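Local coordinates for protein HTH-type transcriptional regulator GadX (Escherichia coli, PDB 3MKL) that activates about fifteen acid-resistance genes, among them gadA, gadB and gadC, and can repress gadW, binding DNA through its AraC/XylS-type domain, at residues A[10-15]-A[52-57]; A[25-30]-A[35-40]; A[64-69]-A[78-83]; A[87-92]-A[99-104]. One frame throughout, in Å; residues are numbered along the deposited sequence.

Contact 1: A[10-15]-A[52-57]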
loop_
_atom_site.group_PDB
_atom_site.type_symbol
_atom_site.label_atom_id
_atom_site.label_comp_id
_atom_site.label_asym_id
_atom_site.label_seq_id
_atom_site.Cartn_x
_atom_site.Cartn_y
_atom_site.Cartn_z
ATOM N N THR A 10 7.891 -8.111 6.240
ATOM C CA THR A 10 6.971 -7.946 7.385
ATOM C C THR A 10 7.239 -6.666 8.179
ATOM O O THR A 10 6.305 -5.941 8.505
ATOM C CB THR A 10 7.017 -9.164 8.335
ATOM O OG1 THR A 10 6.608 -10.324 7.607
ATOM C CG2 THR A 10 6.084 -8.987 9.535
ATOM N N ARG A 11 8.515 -6.393 8.471
ATOM C CA ARG A 11 8.902 -5.191 9.234
ATOM C C ARG A 11 8.594 -3.887 8.506
ATOM O O ARG A 11 8.205 -2.912 9.138
ATOM C CB ARG A 11 10.379 -5.235 9.626
ATOM C CG ARG A 11 10.660 -6.239 10.711
ATOM C CD ARG A 11 12.126 -6.520 10.802
ATOM N NE ARG A 11 12.836 -5.397 11.404
ATOM C CZ ARG A 11 14.147 -5.202 11.302
ATOM N NH1 ARG A 11 14.893 -6.060 10.617
ATOM N NH2 ARG A 11 14.711 -4.148 11.884
ATOM N N VAL A 12 8.787 -3.896 7.187
ATOM C CA VAL A 12 8.455 -2.796 6.285
ATOM C C VAL A 12 6.927 -2.593 6.202
ATOM O O VAL A 12 6.450 -1.483 6.350
ATOM C CB VAL A 12 9.060 -3.040 4.863
ATOM C CG1 VAL A 12 8.459 -2.090 3.828
ATOM C CG2 VAL A 12 10.562 -2.896 4.877
ATOM N N CYS A 13 6.155 -3.654 5.986
ATOM C CA CYS A 13 4.687 -3.545 6.043
ATOM C C CYS A 13 4.210 -3.000 7.389
ATOM O O CYS A 13 3.246 -2.247 7.439
ATOM C CB CYS A 13 4.016 -4.884 5.725
ATOM S SG CYS A 13 4.241 -5.363 3.987
ATOM N N THR A 14 4.902 -3.344 8.479
ATOM C CA THR A 14 4.542 -2.782 9.794
ATOM C C THR A 14 4.789 -1.261 9.870
ATOM O O THR A 14 4.000 -0.526 10.458
ATOM C CB THR A 14 5.248 -3.504 10.974
ATOM O OG1 THR A 14 5.006 -4.919 10.889
ATOM C CG2 THR A 14 4.704 -2.966 12.341
ATOM N N VAL A 15 5.892 -0.804 9.283
ATOM C CA VAL A 15 6.166 0.616 9.214
ATOM C C VAL A 15 5.069 1.304 8.395
ATOM O O VAL A 15 4.445 2.248 8.855
ATOM C CB VAL A 15 7.540 0.857 8.557
ATOM C CG1 VAL A 15 7.778 2.349 8.320
ATOM C CG2 VAL A 15 8.628 0.205 9.391
ATOM N N SER A 52 8.242 -0.438 -3.005
ATOM C CA SER A 52 7.078 0.060 -3.742
ATOM C C SER A 52 6.019 -1.016 -3.959
ATOM O O SER A 52 4.833 -0.716 -3.970
ATOM C CB SER A 52 7.466 0.742 -5.055
ATOM O OG SER A 52 8.316 -0.083 -5.828
ATOM N N GLN A 53 6.438 -2.267 -4.100
ATOM C CA GLN A 53 5.488 -3.356 -4.233
ATOM C C GLN A 53 4.769 -3.535 -2.927
ATOM O O GLN A 53 3.550 -3.702 -2.905
ATOM C CB GLN A 53 6.161 -4.651 -4.696
ATOM C CG GLN A 53 6.364 -4.646 -6.207
ATOM C CD GLN A 53 7.143 -5.830 -6.736
ATOM O OE1 GLN A 53 7.854 -6.509 -5.993
ATOM N NE2 GLN A 53 7.026 -6.073 -8.051
ATOM N N LEU A 54 5.527 -3.477 -1.840
ATOM C CA LEU A 54 4.958 -3.638 -0.509
ATOM C C LEU A 54 3.996 -2.500 -0.192
ATOM O O LEU A 54 2.933 -2.732 0.360
ATOM C CB LEU A 54 6.066 -3.756 0.534
ATOM C CG LEU A 54 6.889 -5.052 0.425
ATOM C CD1 LEU A 54 7.984 -5.063 1.466
ATOM C CD2 LEU A 54 6.007 -6.327 0.540
ATOM N N LEU A 55 4.379 -1.279 -0.552
ATOM C CA LEU A 55 3.505 -0.119 -0.401
ATOM C C LEU A 55 2.140 -0.378 -1.037
ATOM O O LEU A 55 1.088 -0.279 -0.372
ATOM C CB LEU A 55 4.158 1.147 -0.980
ATOM C CG LEU A 55 3.569 2.528 -0.651
ATOM C CD1 LEU A 55 3.288 2.691 0.847
ATOM C CD2 LEU A 55 4.505 3.670 -1.140
ATOM N N THR A 56 2.168 -0.740 -2.320
ATOM C CA THR A 56 0.955 -0.991 -3.085
ATOM C C THR A 56 0.094 -2.045 -2.404
ATOM O O THR A 56 -1.091 -1.848 -2.218
ATOM C CB THR A 56 1.289 -1.386 -4.554
ATOM O OG1 THR A 56 1.773 -0.222 -5.247
ATOM C CG2 THR A 56 0.089 -1.949 -5.276
ATOM N N GLU A 57 0.708 -3.147 -2.013
ATOM C CA GLU A 57 -0.010 -4.249 -1.405
ATOM C C GLU A 57 -0.704 -3.843 -0.102
ATOM O O GLU A 57 -1.869 -4.165 0.115
ATOM C CB GLU A 57 0.941 -5.426 -1.220
ATOM C CG GLU A 57 1.186 -6.161 -2.549
ATOM C CD GLU A 57 2.583 -6.761 -2.697
ATOM O OE1 GLU A 57 3.247 -7.073 -1.678
ATOM O OE2 GLU A 57 3.002 -6.951 -3.856
#

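Contact 2: A[25-30]-A[35-40]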
loop_
_atom_site.group_PDB
_atom_site.type_symbol
_atom_site.label_atom_id
_atom_site.label_comp_id
_atom_site.label_asym_id
_atom_site.label_seq_id
_atom_site.Cartn_x
_atom_site.Cartn_y
_atom_site.Cartn_z
ATOM N N THR A 25 9.034 6.486 0.997
ATOM C CA THR A 25 10.106 6.244 0.049
ATOM C C THR A 25 11.025 5.223 0.709
ATOM O O THR A 25 10.844 4.895 1.888
ATOM C CB THR A 25 10.927 7.505 -0.227
ATOM O OG1 THR A 25 11.674 7.837 0.950
ATOM C CG2 THR A 25 10.024 8.730 -0.642
ATOM N N LEU A 26 12.023 4.748 -0.041
ATOM C CA LEU A 26 12.965 3.737 0.458
ATOM C C LEU A 26 13.726 4.271 1.674
ATOM O O LEU A 26 13.793 3.603 2.704
ATOM C CB LEU A 26 13.953 3.337 -0.636
ATOM C CG LEU A 26 15.108 2.417 -0.254
ATOM C CD1 LEU A 26 14.591 0.949 0.008
ATOM C CD2 LEU A 26 16.257 2.479 -1.324
ATOM N N ALA A 27 14.288 5.468 1.528
ATOM C CA ALA A 27 15.008 6.161 2.587
ATOM C C ALA A 27 14.187 6.393 3.864
ATOM O O ALA A 27 14.720 6.298 4.962
ATOM C CB ALA A 27 15.561 7.482 2.065
ATOM N N ARG A 28 12.905 6.703 3.742
ATOM C CA ARG A 28 12.115 7.034 4.947
ATOM C C ARG A 28 11.740 5.802 5.743
ATOM O O ARG A 28 11.777 5.822 6.975
ATOM C CB ARG A 28 10.878 7.849 4.604
ATOM C CG ARG A 28 11.216 9.219 4.065
ATOM C CD ARG A 28 10.083 9.773 3.262
ATOM N NE ARG A 28 10.229 11.217 3.130
ATOM C CZ ARG A 28 9.520 11.981 2.302
ATOM N NH1 ARG A 28 8.609 11.446 1.497
ATOM N NH2 ARG A 28 9.714 13.290 2.286
ATOM N N ILE A 29 11.381 4.734 5.035
ATOM C CA ILE A 29 11.204 3.415 5.657
ATOM C C ILE A 29 12.525 2.997 6.313
ATOM O O ILE A 29 12.547 2.621 7.468
ATOM C CB ILE A 29 10.745 2.344 4.642
ATOM C CG1 ILE A 29 9.327 2.616 4.126
ATOM C CG2 ILE A 29 10.741 0.949 5.289
ATOM C CD1 ILE A 29 9.060 1.874 2.766
ATOM N N ALA A 30 13.633 3.097 5.579
ATOM C CA ALA A 30 14.952 2.698 6.082
ATOM C C ALA A 30 15.352 3.468 7.328
ATOM O O ALA A 30 15.930 2.894 8.250
ATOM C CB ALA A 30 16.019 2.873 5.009
HETATM N N MSE A 35 18.351 1.592 9.300
HETATM C CA MSE A 35 19.159 0.877 8.289
HETATM C C MSE A 35 19.509 1.833 7.192
HETATM O O MSE A 35 18.764 2.793 6.980
HETATM C CB MSE A 35 18.364 -0.260 7.631
HETATM C CG MSE A 35 18.008 -1.422 8.515
HETATM SE SE MSE A 35 16.601 -2.455 7.599
HETATM C CE MSE A 35 17.687 -3.063 6.124
ATOM N N SER A 36 20.604 1.569 6.469
ATOM C CA SER A 36 20.887 2.318 5.238
ATOM C C SER A 36 19.868 2.005 4.124
ATOM O O SER A 36 19.410 0.857 3.978
ATOM C CB SER A 36 22.329 2.100 4.735
ATOM O OG SER A 36 22.516 0.780 4.283
ATOM N N PRO A 37 19.495 3.031 3.340
ATOM C CA PRO A 37 18.649 2.693 2.195
ATOM C C PRO A 37 19.213 1.519 1.350
ATOM O O PRO A 37 18.445 0.618 0.976
ATOM C CB PRO A 37 18.601 4.001 1.399
ATOM C CG PRO A 37 18.851 5.098 2.458
ATOM C CD PRO A 37 19.840 4.470 3.391
ATOM N N SER A 38 20.524 1.507 1.085
ATOM C CA SER A 38 21.148 0.440 0.301
ATOM C C SER A 38 20.962 -0.938 0.937
ATOM O O SER A 38 20.664 -1.898 0.241
ATOM C CB SER A 38 22.643 0.692 0.115
ATOM O OG SER A 38 22.840 1.943 -0.512
ATOM N N LEU A 39 21.157 -1.045 2.249
ATOM C CA LEU A 39 20.901 -2.323 2.928
ATOM C C LEU A 39 19.423 -2.730 2.800
ATOM O O LEU A 39 19.130 -3.882 2.431
ATOM C CB LEU A 39 21.381 -2.325 4.405
ATOM C CG LEU A 39 21.247 -3.631 5.220
ATOM C CD1 LEU A 39 22.183 -4.746 4.690
ATOM C CD2 LEU A 39 21.523 -3.376 6.696
ATOM N N LEU A 40 18.496 -1.796 3.037
ATOM C CA LEU A 40 17.059 -2.148 2.933
ATOM C C LEU A 40 16.689 -2.634 1.543
ATOM O O LEU A 40 16.032 -3.662 1.402
ATOM C CB LEU A 40 16.112 -1.037 3.405
ATOM C CG LEU A 40 14.618 -1.448 3.313
ATOM C CD1 LEU A 40 14.279 -2.550 4.300
ATOM C CD2 LEU A 40 13.650 -0.248 3.444
#

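Contact 3: A[64-69]-A[78-83]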
loop_
_atom_site.group_PDB
_atom_site.type_symbol
_atom_site.label_atom_id
_atom_site.label_comp_id
_atom_site.label_asym_id
_atom_site.label_seq_id
_atom_site.Cartn_x
_atom_site.Cartn_y
_atom_site.Cartn_z
ATOM N N LEU A 64 -9.718 -2.418 0.808
ATOM C CA LEU A 64 -10.817 -3.362 1.093
ATOM C C LEU A 64 -11.632 -2.984 2.321
ATOM O O LEU A 64 -12.843 -3.171 2.336
ATOM C CB LEU A 64 -10.303 -4.800 1.253
ATOM C CG LEU A 64 -10.704 -5.724 0.106
ATOM C CD1 LEU A 64 -10.462 -5.053 -1.235
ATOM C CD2 LEU A 64 -10.003 -7.073 0.203
ATOM N N GLN A 65 -10.960 -2.443 3.335
ATOM C CA GLN A 65 -11.602 -2.067 4.597
ATOM C C GLN A 65 -12.466 -0.812 4.467
ATOM O O GLN A 65 -13.459 -0.674 5.170
ATOM C CB GLN A 65 -10.544 -1.856 5.688
ATOM C CG GLN A 65 -9.607 -3.037 5.885
ATOM C CD GLN A 65 -8.702 -2.890 7.093
ATOM O OE1 GLN A 65 -8.169 -1.807 7.378
ATOM N NE2 GLN A 65 -8.509 -3.994 7.807
ATOM N N LEU A 66 -12.090 0.098 3.571
ATOM C CA LEU A 66 -12.760 1.401 3.473
ATOM C C LEU A 66 -13.890 1.428 2.438
ATOM O O LEU A 66 -14.868 2.177 2.559
ATOM C CB LEU A 66 -11.741 2.506 3.171
ATOM C CG LEU A 66 -10.448 2.606 3.997
ATOM C CD1 LEU A 66 -9.597 3.731 3.482
ATOM C CD2 LEU A 66 -10.736 2.780 5.494
ATOM N N ILE A 67 -13.750 0.595 1.422
ATOM C CA ILE A 67 -14.685 0.591 0.320
ATOM C C ILE A 67 -16.098 0.178 0.766
ATOM O O ILE A 67 -17.077 0.566 0.129
ATOM C CB ILE A 67 -14.136 -0.276 -0.844
ATOM C CG1 ILE A 67 -14.744 0.134 -2.173
ATOM C CG2 ILE A 67 -14.211 -1.772 -0.521
ATOM C CD1 ILE A 67 -13.682 0.263 -3.215
ATOM N N VAL A 68 -16.192 -0.563 1.872
ATOM C CA VAL A 68 -17.467 -1.111 2.375
ATOM C C VAL A 68 -18.259 -0.107 3.231
ATOM O O VAL A 68 -19.455 -0.273 3.447
ATOM C CB VAL A 68 -17.224 -2.431 3.179
ATOM C CG1 VAL A 68 -18.484 -2.888 3.935
ATOM C CG2 VAL A 68 -16.742 -3.535 2.258
ATOM N N ILE A 69 -17.600 0.936 3.721
ATOM C CA ILE A 69 -18.281 1.863 4.622
ATOM C C ILE A 69 -19.214 2.800 3.846
ATOM O O ILE A 69 -18.878 3.295 2.750
ATOM C CB ILE A 69 -17.319 2.550 5.652
ATOM C CG1 ILE A 69 -16.321 3.511 4.985
ATOM C CG2 ILE A 69 -16.583 1.478 6.473
ATOM C CD1 ILE A 69 -15.180 4.020 5.930
ATOM N N ALA A 78 -9.420 6.474 -2.101
ATOM C CA ALA A 78 -8.126 6.638 -2.733
ATOM C C ALA A 78 -7.272 7.572 -1.895
ATOM O O ALA A 78 -6.112 7.284 -1.624
ATOM C CB ALA A 78 -8.293 7.179 -4.154
ATOM N N VAL A 79 -7.865 8.685 -1.470
ATOM C CA VAL A 79 -7.151 9.703 -0.682
ATOM C C VAL A 79 -6.715 9.127 0.658
ATOM O O VAL A 79 -5.608 9.412 1.121
ATOM C CB VAL A 79 -7.998 11.016 -0.486
ATOM C CG1 VAL A 79 -7.251 12.020 0.364
ATOM C CG2 VAL A 79 -8.365 11.639 -1.848
ATOM N N SER A 80 -7.572 8.303 1.254
ATOM C CA SER A 80 -7.272 7.677 2.538
ATOM C C SER A 80 -6.154 6.623 2.451
ATOM O O SER A 80 -5.523 6.299 3.472
ATOM C CB SER A 80 -8.525 7.042 3.142
ATOM O OG SER A 80 -9.639 7.911 3.094
ATOM N N CYS A 81 -5.930 6.093 1.245
ATOM C CA CYS A 81 -4.862 5.118 0.971
ATOM C C CYS A 81 -3.582 5.762 0.405
ATOM O O CYS A 81 -2.605 5.068 0.145
ATOM C CB CYS A 81 -5.347 4.057 -0.007
ATOM S SG CYS A 81 -6.762 3.110 0.560
ATOM N N GLY A 82 -3.617 7.078 0.191
ATOM C CA GLY A 82 -2.444 7.842 -0.176
ATOM C C GLY A 82 -2.309 8.137 -1.647
ATOM O O GLY A 82 -1.257 8.601 -2.083
ATOM N N TYR A 83 -3.372 7.883 -2.411
ATOM C CA TYR A 83 -3.393 8.174 -3.840
ATOM C C TYR A 83 -3.932 9.572 -4.108
ATOM O O TYR A 83 -4.891 10.030 -3.466
ATOM C CB TYR A 83 -4.193 7.116 -4.601
ATOM C CG TYR A 83 -3.549 5.755 -4.535
ATOM C CD1 TYR A 83 -2.466 5.431 -5.357
ATOM C CD2 TYR A 83 -4.003 4.794 -3.633
ATOM C CE1 TYR A 83 -1.850 4.157 -5.282
ATOM C CE2 TYR A 83 -3.393 3.542 -3.535
ATOM C CZ TYR A 83 -2.326 3.235 -4.364
ATOM O OH TYR A 83 -1.750 2.006 -4.262
#

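Contact 4: A[87-92]-A[99-104]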
loop_
_atom_site.group_PDB
_atom_site.type_symbol
_atom_site.label_atom_id
_atom_site.label_comp_id
_atom_site.label_asym_id
_atom_site.label_seq_id
_atom_site.Cartn_x
_atom_site.Cartn_y
_atom_site.Cartn_z
ATOM N N SER A 87 -8.085 7.742 -11.024
ATOM C CA SER A 87 -7.817 6.901 -12.215
ATOM C C SER A 87 -6.698 5.910 -11.938
ATOM O O SER A 87 -6.804 4.701 -12.216
ATOM C CB SER A 87 -7.384 7.749 -13.400
ATOM O OG SER A 87 -8.428 8.567 -13.874
ATOM N N TYR A 88 -5.597 6.421 -11.410
ATOM C CA TYR A 88 -4.484 5.525 -11.065
ATOM C C TYR A 88 -4.879 4.498 -9.970
ATOM O O TYR A 88 -4.631 3.270 -10.107
ATOM C CB TYR A 88 -3.241 6.317 -10.665
ATOM C CG TYR A 88 -2.126 5.428 -10.131
ATOM C CD1 TYR A 88 -1.331 4.703 -10.993
ATOM C CD2 TYR A 88 -1.893 5.307 -8.764
ATOM C CE1 TYR A 88 -0.302 3.892 -10.534
ATOM C CE2 TYR A 88 -0.850 4.475 -8.276
ATOM C CZ TYR A 88 -0.063 3.778 -9.180
ATOM O OH TYR A 88 0.950 2.963 -8.743
ATOM N N PHE A 89 -5.493 4.987 -8.892
ATOM C CA PHE A 89 -6.001 4.075 -7.861
ATOM C C PHE A 89 -6.916 3.006 -8.466
ATOM O O PHE A 89 -6.735 1.827 -8.191
ATOM C CB PHE A 89 -6.734 4.829 -6.743
ATOM C CG PHE A 89 -7.578 3.949 -5.861
ATOM C CD1 PHE A 89 -6.992 3.094 -4.938
ATOM C CD2 PHE A 89 -8.965 3.993 -5.939
ATOM C CE1 PHE A 89 -7.798 2.303 -4.107
ATOM C CE2 PHE A 89 -9.758 3.214 -5.108
ATOM C CZ PHE A 89 -9.175 2.364 -4.211
ATOM N N ILE A 90 -7.897 3.414 -9.278
ATOM C CA ILE A 90 -8.736 2.422 -9.966
ATOM C C ILE A 90 -7.912 1.390 -10.751
ATOM O O ILE A 90 -8.164 0.183 -10.656
ATOM C CB ILE A 90 -9.822 3.095 -10.908
ATOM C CG1 ILE A 90 -10.870 3.877 -10.074
ATOM C CG2 ILE A 90 -10.479 2.042 -11.808
ATOM C CD1 ILE A 90 -11.734 4.832 -10.907
ATOM N N TYR A 91 -6.916 1.860 -11.501
ATOM C CA TYR A 91 -6.043 0.981 -12.294
ATOM C C TYR A 91 -5.320 -0.084 -11.427
ATOM O O TYR A 91 -5.227 -1.257 -11.788
ATOM C CB TYR A 91 -5.015 1.816 -13.068
ATOM C CG TYR A 91 -3.732 1.067 -13.347
ATOM C CD1 TYR A 91 -3.634 0.197 -14.448
ATOM C CD2 TYR A 91 -2.602 1.235 -12.536
ATOM C CE1 TYR A 91 -2.449 -0.513 -14.710
ATOM C CE2 TYR A 91 -1.405 0.534 -12.812
ATOM C CZ TYR A 91 -1.358 -0.335 -13.889
ATOM O OH TYR A 91 -0.227 -1.027 -14.159
ATOM N N VAL A 92 -4.793 0.348 -10.289
ATOM C CA VAL A 92 -4.000 -0.544 -9.464
ATOM C C VAL A 92 -4.909 -1.514 -8.696
ATOM O O VAL A 92 -4.527 -2.675 -8.456
ATOM C CB VAL A 92 -3.115 0.266 -8.505
ATOM C CG1 VAL A 92 -2.397 -0.639 -7.558
ATOM C CG2 VAL A 92 -2.080 1.033 -9.317
HETATM N N MSE A 99 -11.217 -6.398 -10.636
HETATM C CA MSE A 99 -12.412 -5.584 -10.820
HETATM C C MSE A 99 -12.149 -4.170 -10.319
HETATM O O MSE A 99 -11.244 -3.957 -9.521
HETATM C CB MSE A 99 -13.604 -6.199 -10.064
HETATM C CG MSE A 99 -13.290 -6.530 -8.613
HETATM SE SE MSE A 99 -14.805 -7.210 -7.589
HETATM C CE MSE A 99 -15.716 -8.252 -8.983
ATOM N N THR A 100 -12.937 -3.214 -10.796
ATOM C CA THR A 100 -12.849 -1.828 -10.340
ATOM C C THR A 100 -13.339 -1.678 -8.881
ATOM O O THR A 100 -14.136 -2.495 -8.404
ATOM C CB THR A 100 -13.687 -0.871 -11.245
ATOM O OG1 THR A 100 -15.078 -1.185 -11.110
ATOM C CG2 THR A 100 -13.290 -0.986 -12.709
ATOM N N PRO A 101 -12.870 -0.624 -8.171
ATOM C CA PRO A 101 -13.427 -0.371 -6.838
ATOM C C PRO A 101 -14.954 -0.310 -6.827
ATOM O O PRO A 101 -15.566 -0.785 -5.873
ATOM C CB PRO A 101 -12.830 0.980 -6.461
ATOM C CG PRO A 101 -11.530 1.029 -7.205
ATOM C CD PRO A 101 -11.700 0.240 -8.455
ATOM N N THR A 102 -15.549 0.255 -7.882
ATOM C CA THR A 102 -16.991 0.395 -7.980
ATOM C C THR A 102 -17.650 -0.955 -8.075
ATOM O O THR A 102 -18.669 -1.178 -7.424
ATOM C CB THR A 102 -17.436 1.262 -9.193
ATOM O OG1 THR A 102 -17.013 2.606 -8.986
ATOM C CG2 THR A 102 -18.950 1.264 -9.340
ATOM N N GLU A 103 -17.085 -1.846 -8.893
ATOM C CA GLU A 103 -17.616 -3.204 -8.978
ATOM C C GLU A 103 -17.604 -3.814 -7.591
ATOM O O GLU A 103 -18.642 -4.218 -7.097
ATOM C CB GLU A 103 -16.831 -4.069 -9.962
ATOM C CG GLU A 103 -17.033 -3.691 -11.422
ATOM C CD GLU A 103 -16.053 -4.388 -12.352
ATOM O OE1 GLU A 103 -15.089 -3.724 -12.803
ATOM O OE2 GLU A 103 -16.245 -5.599 -12.627
ATOM N N TYR A 104 -16.439 -3.824 -6.946
ATOM C CA TYR A 104 -16.307 -4.412 -5.602
ATOM C C TYR A 104 -17.326 -3.891 -4.582
ATOM O O TYR A 104 -17.881 -4.661 -3.790
ATOM C CB TYR A 104 -14.893 -4.225 -5.042
ATOM C CG TYR A 104 -14.647 -5.061 -3.796
ATOM C CD1 TYR A 104 -14.046 -6.326 -3.880
ATOM C CD2 TYR A 104 -15.031 -4.599 -2.538
ATOM C CE1 TYR A 104 -13.829 -7.096 -2.744
ATOM C CE2 TYR A 104 -14.824 -5.362 -1.401
ATOM C CZ TYR A 104 -14.227 -6.607 -1.511
ATOM O OH TYR A 104 -14.019 -7.354 -0.371
#

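Contact 1: A[10-15]-A[52-57]
Leu54 reaches from helix 51-67 to helix 8-17 and sets its two methyls against two consecutive residues there. CD1 of Leu54 lies 3.8 Å from CG1 of Val12, while the other branch, CD2, lies 4.0 Å from SG of Cys13. The fork of the leucine thus spans the Val12-Cys13 step, and no hydrogen bond joins the two segments. Leu54 and Val12 meet with their side chains crossed at about a right angle. Val12 offers CG1 because that methyl stands anti to the backbone N (chi1 166°), which leaves CG2 on the other branch for a different neighbour. The Cys13 thiol is turned the other way, anti to its carbonyl carbon (chi1 -68°), and meets the leucine at its sulfur. The backbones come nearest at Cys13 and Leu54, whose CA atoms are 6.6 Å apart. This small apolar joint ties the first helix of the chain, within the AraC/XylS-type DNA-binding region, to the long helix 51-67. Leu54 also lies against Arg9 of helix 8-17 and Thr49 of the preceding loop. On the side of helix 26-32, Val12 packs on Ile29; toward helix 86-97, Glu57 touches Tyr96.

Contact 2: A[25-30]-A[35-40]
Met35, a selenomethionine, is tied to Ala30 by the one hydrogen bond between the segments: its N donates to Ala30 O over 2.9 Å with an N-H...O angle of 163°. The donor sits 29° out of the carbonyl plane. The carbonyl of Met35 turns back over the same alanine, Met35 O lying 3.4 Å from CB of Ala30, whereas the selenium-bearing chain leads away toward Met8 of helix 8-17. Ser36 is the N-cap of helix 37-46, its OG accepting from Leu39 N; Thr25 does the same at the start of helix 26-32, accepting from Arg28 N. Pro37 follows in the first turn and rests on the first turn of helix 26-32. Its CG meets CB of Ala27 at 4.1 Å, and its CB meets CD2 of Leu26 at 3.9 Å. The small side chains of Ala27 and Ala30 let the backbones close in, the CA atoms of Ala27 and Pro37 being 5.0 Å apart. Two short helices joined by a tight turn in this way form a helix-turn-helix, the first of two predicted in the domain; helix 37-46 takes the place of its recognition helix. Leu40, one turn on, points inward. With CG anti to the backbone N (chi1 -179°), it sends CD2 between two residues of helix 26-32, 3.6 Å from CG2 of Ile29 and 3.8 Å from CD1 of Leu26. Leu40 crosses Ile29 at about a right angle but runs past Leu26 in the opposite direction. Beyond it, Met8 and Val12 of helix 8-17 continue the apolar layer.

Contact 3: A[64-69]-A[78-83]
Leu66 makes every apolar contact of this pair of segments, and it does so with one methyl. Its CD1 presses on CB of Ser80 at 3.5 Å, tighter than usual for two carbons, and lies 4.1 Å from SG of Cys81. The leucine therefore ends over two successive residues at the close of helix 74-80. Its CG is anti to the carbonyl carbon (chi1 -49°) and the chain then runs on extended, which carries CD1 to the other helix although the nearest CA atoms, those of Leu66 and Ser80, are 8.4 Å apart. Ser80 meets the leucine chiefly with its CB.

The polar interactions stay on their own sides. Ser80 OG hydrogen-bonds to Arg76 O, one turn back in its own helix, which occupies the hydroxyl beside the apolar neighbour. The backbone of 78-83 ends its helix in a Schellman motif: Tyr83 N donates to Ala78 O over 2.9 Å and Gly82 N to Val79 O over 3.2 Å. Gly82 takes the positive phi of 99° that the motif needs, a backbone angle at which glycine, having no CB, avoids the preceding carbonyl oxygen. The chain then leaves the helix toward Tyr83.

The contact joins the late part of helix 51-67 to the first helix of the second predicted helix-turn-helix. Leu66 also packs on Val77, and Cys81 on Ala63, while Ile67 reaches Ile74 and the helix 101-107. Tyr83 makes a cation-pi interaction with Arg59 of helix 51-67 and meets the ring of Tyr88 in helix 86-97.

Contact 4: A[87-92]-A[99-104]
The backbones come nearest where Ile90, within helix 86-97, passes Thr100, with CA atoms 5.9 Å apart, just before helix 101-107 begins. Pro101, the first residue of that helix, has the largest share of the contact. Its CG lies 3.5 Å from CE2 of Phe89, approaching the ring obliquely, and its CD lies 4.0 Å from CG2 of Ile90. Phe89 reaches the proline because its CG stands anti to the backbone N (chi1 165°), and the two side chains run past each other in opposite directions; Ile90 crosses the proline ring at about a right angle. Helix 86-97 is the second helix of the second predicted helix-turn-helix, and helix 101-107, the last one modelled, packs against it here. Thr100 adds its methyl, CG2 lying 4.2 Å from CG2 of Ile90. The hydroxyl branch of Thr100 builds a capping box with Glu103: OG1 of Thr100 accepts from Glu103 N over 3.1 Å, and OE1 of Glu103 accepts from Thr100 N over 3.0 Å, that donor standing 62° out of the carboxylate plane. The hydroxyl of Thr100 donates to the same oxygen at its anti lone pair, giving OE1 two donors. Phe89 and Pro101 also both touch Ile74 of helix 74-80.

Helix 51-67 links the two halves of the domain, lending its early part (52-57) to contact 1 and its late part (64-69) to contact 3, whose centres are 16 Å apart. Contacts 1 and 2 share an apolar layer: CG2 of Val12 is 3.8 Å from CD1 of Leu40. Contacts 3 and 4 abut likewise, with CG2 of Ile67 3.6 Å from CD2 of Tyr104. Contact 1 also reaches contact 4, where CG2 of Thr56 lies 3.6 Å from CG1 of Val92. Contact 2, inside the first predicted helix-turn-helix, and contact 4, which packs helix 101-107 on the second, do not touch; their centres are 30 Å apart, on opposite sides of the chain's centre, consistent with a two-motif AraC-family DNA-binding domain.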